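Local coordinates for sensor protein KdpD (Escherichia coli, PDB 4Y2F) that acts as the sensor histidine kinase of the potassium-responsive Kdp system, with a GAF domain that probably contributes to signalling, at residues A65-S68 and F69-L73; G107-R110 and Q111-P115; E116-R119 and L120-T123. All coordinates share one frame; numbering follows the deposited sequence. Where two conformers were deposited one is given.

Contact 1. Residues A65-S68 and F69-L73; sequences AQWS and FDKGL
One face of the W67 indole carries the K71 side chain, whose CG sits 3.8 Å from the centroid of the five-membered ring and 17° off its normal, a CH-pi contact of neighbours one turn apart. At the benzene end, W67 CH2 meets L73 CB at 3.9 Å in an oblique approach. On another side the Q66 amide and the F69 ring stand steeply to each other, 78° between their planes, with Q66 NE2 touching F69 CD2. The same NE2 donates to D70 OD1 over 3.1 Å, reaching the carboxylate from above its plane although the acceptor lies nearly in the plane of the amide. A bend at chi2 (68°) turns the Q66 amide to D70; outside the segments NE2 has its stronger partner in G46 O, and L48 N donates to OE1, so the amide is fixed at both ends. Where the helix stops, G72 enters with positive phi and L73 N donates to S68 O at 3.1 Å, in the carbonyl plane on a lone pair. A weak G72 N to F69 O bond accompanies it, while buried S68 OG gives its proton to L73 O at a short 2.5 Å. This pattern of a 6→1 bond, a weak 5→2 bond and a glycine turning the chain is the Schellman motif, which closes helix 62-71 against the GAF sheet, where S68 packs on L101, I89 and P91.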
loop_
_atom_site.group_PDB
_atom_site.type_symbol
_atom_site.label_atom_id
_atom_site.label_comp_id
_atom_site.label_asym_id
_atom_site.label_seq_id
_atom_site.Cartn_x
_atom_site.Cartn_y
_atom_site.Cartn_z
ATOM N N ALA A 65 -8.602 5.089 22.480
ATOM C CA ALA A 65 -7.542 5.046 21.476
ATOM C C ALA A 65 -6.555 3.924 21.781
ATOM O O ALA A 65 -6.204 3.130 20.897
ATOM C CB ALA A 65 -6.836 6.398 21.414
ATOM N N GLN A 66 -6.113 3.825 23.040
ATOM C CA GLN A 66 -5.224 2.729 23.409
ATOM C C GLN A 66 -5.881 1.374 23.150
ATOM O O GLN A 66 -5.217 0.438 22.685
ATOM C CB GLN A 66 -4.788 2.862 24.873
ATOM C CG GLN A 66 -3.630 1.943 25.272
ATOM C CD GLN A 66 -2.313 2.316 24.608
ATOM O OE1 GLN A 66 -1.901 3.480 24.619
ATOM N NE2 GLN A 66 -1.644 1.322 24.023
ATOM N N TRP A 67 -7.182 1.249 23.451
ATOM C CA TRP A 67 -7.915 0.008 23.185
ATOM C C TRP A 67 -7.883 -0.344 21.702
ATOM O O TRP A 67 -7.658 -1.504 21.328
ATOM C CB TRP A 67 -9.365 0.150 23.655
ATOM C CG TRP A 67 -10.262 -1.037 23.299
ATOM C CD1 TRP A 67 -10.494 -2.147 24.062
ATOM C CD2 TRP A 67 -11.052 -1.203 22.109
ATOM N NE1 TRP A 67 -11.368 -2.994 23.421
ATOM C CE2 TRP A 67 -11.718 -2.443 22.216
ATOM C CE3 TRP A 67 -11.243 -0.433 20.955
ATOM C CZ2 TRP A 67 -12.565 -2.928 21.218
ATOM C CZ3 TRP A 67 -12.089 -0.920 19.964
ATOM C CH2 TRP A 67 -12.742 -2.149 20.106
ATOM N N SER A 68 -8.128 0.648 20.841
ATOM C CA SER A 68 -8.109 0.420 19.403
ATOM C C SER A 68 -6.740 -0.073 18.942
ATOM O O SER A 68 -6.648 -0.999 18.121
ATOM C CB SER A 68 -8.494 1.729 18.710
ATOM O OG SER A 68 -8.374 1.656 17.296
ATOM N N PHE A 69 -5.669 0.546 19.450
ATOM C CA PHE A 69 -4.316 0.134 19.090
ATOM C C PHE A 69 -4.008 -1.264 19.610
ATOM O O PHE A 69 -3.424 -2.093 18.900
ATOM C CB PHE A 69 -3.306 1.140 19.647
ATOM C CG PHE A 69 -1.871 0.714 19.482
ATOM C CD1 PHE A 69 -1.235 0.855 18.260
ATOM C CD2 PHE A 69 -1.164 0.161 20.541
ATOM C CE1 PHE A 69 0.077 0.460 18.096
ATOM C CE2 PHE A 69 0.155 -0.238 20.389
ATOM C CZ PHE A 69 0.778 -0.094 19.164
ATOM N N ASP A 70 -4.372 -1.533 20.867
ATOM C CA ASP A 70 -4.053 -2.817 21.479
ATOM C C ASP A 70 -4.780 -3.961 20.780
ATOM O O ASP A 70 -4.215 -5.049 20.611
ATOM C CB ASP A 70 -4.424 -2.794 22.961
ATOM C CG ASP A 70 -3.494 -1.914 23.798
ATOM O OD1 ASP A 70 -2.394 -1.563 23.331
ATOM O OD2 ASP A 70 -3.864 -1.591 24.947
ATOM N N LYS A 71 -6.036 -3.740 20.387
ATOM C CA LYS A 71 -6.870 -4.770 19.777
ATOM C C LYS A 71 -6.790 -4.780 18.256
ATOM O O LYS A 71 -7.266 -5.739 17.636
ATOM C CB LYS A 71 -8.338 -4.578 20.186
ATOM C CG LYS A 71 -8.579 -4.602 21.692
ATOM C CD LYS A 71 -7.803 -5.731 22.330
ATOM C CE LYS A 71 -8.143 -5.909 23.799
ATOM N NZ LYS A 71 -7.281 -6.969 24.387
ATOM N N GLY A 72 -6.203 -3.753 17.653
ATOM C CA GLY A 72 -6.207 -3.632 16.203
ATOM C C GLY A 72 -7.590 -3.471 15.615
ATOM O O GLY A 72 -7.881 -4.032 14.554
ATOM N N LEU A 73 -8.467 -2.739 16.302
ATOM C CA LEU A 73 -9.856 -2.604 15.908
ATOM C C LEU A 73 -10.225 -1.129 15.885
ATOM O O LEU A 73 -9.770 -0.359 16.739
ATOM C CB LEU A 73 -10.781 -3.321 16.906
ATOM C CG LEU A 73 -10.790 -4.850 16.825
ATOM C CD1 LEU A 73 -11.564 -5.438 18.000
ATOM C CD2 LEU A 73 -11.394 -5.319 15.502
#

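Contact 2. Residues G107-R110 and Q111-P115; sequences GNLR and QLMIP
With chi1 at 180°, N108 swings its amide over the first turn of helix 109-112, where CG lies 3.6 Å from Q111 CB and OD1 faces Q111 N. M113 reaches back the other way: it bends at chi2 (-49°) and again at chi3, and its chain lies alongside L109, the two pointing the same way, with M113 CG 3.8 Å from L109 CD1. The thioether sulfur runs on past that methyl. The N108 and Q111 side chains cross at about a right angle, though their amide planes are only 23° apart.

The capping bond from Q111 N to N108 OD1 is long and weak at 3.3 Å, and it is backed by N108 O, which receives L112 N at 3.2 Å and, weakly, Q111 N as well. N108 thus occupies the N-cap position and Q111 the N3 position. The reciprocal link of a capping box is here made through water: one water accepts from N108 N at 3.0 Å and donates to Q111 OE1 at 2.8 Å. The N108 carbonyl oxygen OD1 also lies over the centre of one face of the R110 guanidinium, whose positive charge probably favours that placement. With an alanine here the OD1 cap is gone, and Q111 N would probably be left to its weak bond with N108 O, the first turn less firmly held and the R110 guanidinium freer to turn.

In the GAF fold this single-turn helix joins strand 97-106 to the long helix 115-142. Its inner residue, L112, is buried against V104 and P106 of the sheet and L121 of that helix, while L109 packs on A77. M113 N closes the turn on L109 O at 3.0 Å, and beyond it I114 stands at the N-cap of the next helix.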
loop_
_atom_site.group_PDB
_atom_site.type_symbol
_atom_site.label_atom_id
_atom_site.label_comp_id
_atom_site.label_asym_id
_atom_site.label_seq_id
_atom_site.Cartn_x
_atom_site.Cartn_y
_atom_site.Cartn_z
ATOM N N GLY A 107 -14.845 17.590 8.560
ATOM C CA GLY A 107 -15.749 18.726 8.615
ATOM C C GLY A 107 -17.196 18.312 8.454
ATOM O O GLY A 107 -18.094 18.954 9.018
ATOM N N ASN A 108 -17.438 17.236 7.710
ATOM C CA ASN A 108 -18.770 16.735 7.389
ATOM C C ASN A 108 -18.714 15.218 7.592
ATOM O O ASN A 108 -18.189 14.488 6.750
ATOM C CB ASN A 108 -19.098 17.130 5.948
ATOM C CG ASN A 108 -20.463 16.655 5.487
ATOM O OD1 ASN A 108 -21.123 15.856 6.152
ATOM N ND2 ASN A 108 -20.893 17.155 4.328
ATOM N N LEU A 109 -19.247 14.739 8.716
ATOM C CA LEU A 109 -19.176 13.314 9.021
ATOM C C LEU A 109 -19.976 12.471 8.030
ATOM O O LEU A 109 -19.538 11.372 7.666
ATOM C CB LEU A 109 -19.621 13.095 10.471
ATOM C CG LEU A 109 -19.446 11.681 11.025
ATOM C CD1 LEU A 109 -17.997 11.179 11.025
ATOM C CD2 LEU A 109 -20.041 11.650 12.453
ATOM N N ARG A 110 -21.117 12.978 7.547
ATOM C CA ARG A 110 -21.891 12.220 6.566
ATOM C C ARG A 110 -21.105 12.001 5.287
ATOM O O ARG A 110 -21.257 10.956 4.648
ATOM C CB ARG A 110 -23.215 12.916 6.256
ATOM C CG ARG A 110 -24.249 12.824 7.351
ATOM C CD ARG A 110 -25.501 13.596 6.966
ATOM N NE ARG A 110 -25.373 15.027 7.229
ATOM C CZ ARG A 110 -25.159 15.949 6.297
ATOM N NH1 ARG A 110 -25.051 15.600 5.021
ATOM N NH2 ARG A 110 -25.057 17.224 6.640
ATOM N N GLN A 111 -20.247 12.955 4.918
ATOM C CA GLN A 111 -19.414 12.804 3.732
ATOM C C GLN A 111 -18.315 11.775 3.964
ATOM O O GLN A 111 -18.097 10.891 3.126
ATOM C CB GLN A 111 -18.821 14.174 3.397
ATOM C CG GLN A 111 -17.888 14.185 2.190
ATOM C CD GLN A 111 -17.003 15.423 2.168
ATOM O OE1 GLN A 111 -16.091 15.559 2.987
ATOM N NE2 GLN A 111 -17.277 16.337 1.246
ATOM N N LEU A 112 -17.640 11.832 5.114
ATOM C CA LEU A 112 -16.582 10.870 5.396
ATOM C C LEU A 112 -17.114 9.449 5.456
ATOM O O LEU A 112 -16.417 8.506 5.054
ATOM C CB LEU A 112 -15.910 11.227 6.722
ATOM C CG LEU A 112 -14.782 10.282 7.154
ATOM C CD1 LEU A 112 -13.636 10.368 6.176
ATOM C CD2 LEU A 112 -14.316 10.603 8.550
ATOM N N MET A 113 -18.331 9.272 5.956
ATOM C CA MET A 113 -18.887 7.945 6.185
ATOM C C MET A 113 -19.535 7.339 4.944
ATOM O O MET A 113 -20.006 6.198 5.006
ATOM C CB MET A 113 -19.871 7.969 7.351
ATOM C CG MET A 113 -19.238 8.405 8.692
ATOM S SD MET A 113 -17.681 7.569 9.156
ATOM C CE MET A 113 -18.254 5.878 9.299
ATOM N N ILE A 114 -19.543 8.061 3.824
ATOM C CA ILE A 114 -19.962 7.437 2.558
ATOM C C ILE A 114 -19.124 6.180 2.346
ATOM O O ILE A 114 -17.880 6.237 2.465
ATOM C CB ILE A 114 -19.749 8.420 1.393
ATOM C CG1 ILE A 114 -20.734 9.593 1.490
ATOM C CG2 ILE A 114 -19.858 7.680 0.041
ATOM C CD1 ILE A 114 -20.482 10.682 0.471
ATOM N N PRO A 115 -19.724 5.027 2.079
ATOM C CA PRO A 115 -18.924 3.787 2.004
ATOM C C PRO A 115 -17.752 3.839 1.036
ATOM O O PRO A 115 -16.654 3.389 1.396
ATOM C CB PRO A 115 -19.966 2.707 1.675
ATOM C CG PRO A 115 -21.228 3.232 2.385
ATOM C CD PRO A 115 -21.175 4.735 2.144
HETATM O O HOH W 1 -15.501 16.444 5.626
#

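Contact 3. Residues E116-R119 and L120-T123; sequences EQQR and LLET
L121 N donates to Q117 O at 2.8 Å, and the N-H···O angle of 161° makes this a straight rung of the helical ladder. The rungs around it follow the same i to i+4 spacing: L120 N to E116 O, then E122 N to Q118 O at 3.0 Å. T123 N to R119 O is longer, at 3.3 Å. The T123 hydroxyl comes near that same carbonyl oxygen because chi1 of -56° places OG1 beside the backbone N; its bond to R119 O is weak and not settled.

Beyond the backbone, the side chains touch each other lightly and turn mostly to other parts of the fold. Q118 NE2 passes 4.2 Å from L121 CD2. That amide has its polar partners outside the turn: its nitrogen donates to L112 O and its oxygen accepts from Q88 NE2, so both ends are satisfied. L121 itself packs on Q88 and L90 of the sheet and, with L120, on F33 of helix 18-33. On another side, R119 bends at chi3 so that E116 CA lies against one face of its guanidinium, 3.5 Å from the plane and offset toward the rim, within its own turn.

E122 packs on Y6 and T123 on T123 of the second subunit. The stretch is therefore an amphipathic start to helix 115-142, one side on the sheet and helix 18-33, another at the dimer contact, consistent with the long terminal helices through which many GAF domains pair.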
loop_
_atom_site.group_PDB
_atom_site.type_symbol
_atom_site.label_atom_id
_atom_site.label_comp_id
_atom_site.label_asym_id
_atom_site.label_seq_id
_atom_site.Cartn_x
_atom_site.Cartn_y
_atom_site.Cartn_z
ATOM N N GLU A 116 -17.922 4.437 -0.143
ATOM C CA GLU A 116 -16.801 4.577 -1.059
ATOM C C GLU A 116 -15.647 5.356 -0.427
ATOM O O GLU A 116 -14.475 5.005 -0.620
ATOM C CB GLU A 116 -17.273 5.235 -2.351
ATOM C CG GLU A 116 -16.124 5.493 -3.332
ATOM C CD GLU A 116 -16.581 5.895 -4.716
ATOM O OE1 GLU A 116 -17.726 6.374 -4.859
ATOM O OE2 GLU A 116 -15.786 5.723 -5.664
ATOM N N GLN A 117 -15.950 6.410 0.334
ATOM C CA GLN A 117 -14.884 7.147 1.015
ATOM C C GLN A 117 -14.213 6.299 2.082
ATOM O O GLN A 117 -12.982 6.329 2.226
ATOM C CB GLN A 117 -15.426 8.434 1.638
ATOM C CG GLN A 117 -15.894 9.439 0.626
ATOM C CD GLN A 117 -14.784 9.859 -0.303
ATOM O OE1 GLN A 117 -13.659 10.103 0.130
ATOM N NE2 GLN A 117 -15.084 9.922 -1.592
ATOM N N GLN A 118 -15.007 5.568 2.859
ATOM C CA GLN A 118 -14.435 4.644 3.845
ATOM C C GLN A 118 -13.494 3.635 3.205
ATOM O O GLN A 118 -12.443 3.317 3.773
ATOM C CB GLN A 118 -15.558 3.914 4.588
ATOM C CG GLN A 118 -16.321 4.854 5.535
ATOM C CD GLN A 118 -15.450 5.285 6.683
ATOM O OE1 GLN A 118 -15.085 4.441 7.516
ATOM N NE2 GLN A 118 -15.090 6.552 6.734
ATOM N N ARG A 119 -13.848 3.104 2.029
ATOM C CA ARG A 119 -12.969 2.137 1.383
ATOM C C ARG A 119 -11.674 2.802 0.935
ATOM O O ARG A 119 -10.591 2.217 1.081
ATOM C CB ARG A 119 -13.693 1.473 0.210
ATOM C CG ARG A 119 -14.859 0.590 0.662
ATOM C CD ARG A 119 -15.457 -0.253 -0.466
ATOM N NE ARG A 119 -16.046 0.536 -1.548
ATOM C CZ ARG A 119 -17.322 0.914 -1.607
ATOM N NH1 ARG A 119 -18.165 0.617 -0.624
ATOM N NH2 ARG A 119 -17.754 1.621 -2.641
ATOM N N LEU A 120 -11.755 4.044 0.448
ATOM C CA LEU A 120 -10.546 4.772 0.066
ATOM C C LEU A 120 -9.682 5.050 1.285
ATOM O O LEU A 120 -8.451 4.873 1.248
ATOM C CB LEU A 120 -10.906 6.072 -0.657
ATOM C CG LEU A 120 -9.669 6.865 -1.069
ATOM C CD1 LEU A 120 -8.832 6.083 -2.095
ATOM C CD2 LEU A 120 -10.091 8.204 -1.645
ATOM N N LEU A 121 -10.309 5.464 2.392
ATOM C CA LEU A 121 -9.551 5.757 3.599
ATOM C C LEU A 121 -8.854 4.511 4.120
ATOM O O LEU A 121 -7.726 4.596 4.619
ATOM C CB LEU A 121 -10.483 6.349 4.649
ATOM C CG LEU A 121 -9.849 6.726 5.996
ATOM C CD1 LEU A 121 -8.701 7.700 5.832
ATOM C CD2 LEU A 121 -10.943 7.331 6.896
ATOM N N GLU A 122 -9.485 3.342 3.989
ATOM C CA GLU A 122 -8.809 2.124 4.414
ATOM C C GLU A 122 -7.539 1.882 3.611
ATOM O O GLU A 122 -6.514 1.465 4.169
ATOM C CB GLU A 122 -9.740 0.927 4.329
ATOM C CG GLU A 122 -9.030 -0.329 4.785
ATOM C CD GLU A 122 -9.950 -1.493 4.918
ATOM O OE1 GLU A 122 -10.629 -1.591 5.959
ATOM O OE2 GLU A 122 -10.005 -2.300 3.971
ATOM N N THR A 123 -7.577 2.149 2.307
ATOM C CA THR A 123 -6.378 1.988 1.496
ATOM C C THR A 123 -5.300 2.962 1.942
ATOM O O THR A 123 -4.120 2.598 2.020
ATOM C CB THR A 123 -6.714 2.196 0.024
ATOM O OG1 THR A 123 -7.763 1.293 -0.361
ATOM C CG2 THR A 123 -5.498 1.914 -0.837
#

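Contacts 2 and 3 are consecutive, with centres 11 Å apart, and touch directly: L112 O and Q118 NE2 are 2.9 Å apart, a probable hydrogen bond, while M113 SD approaches Q118 NE2 at 3.7 Å. Contact 1 stands apart, its centre about 22 Å from that of contact 2 and 19 Å from that of contact 3, with nearest atoms about 13 and 9 Å away. The sheet relates them: contacts 1 and 3 both meet strand 88-94, but at alternating positions along it, so 65-73 and 116-123 probably cover opposite faces of the beta-sheet, the latter the dimer side, and 107-115 connects strand to helix.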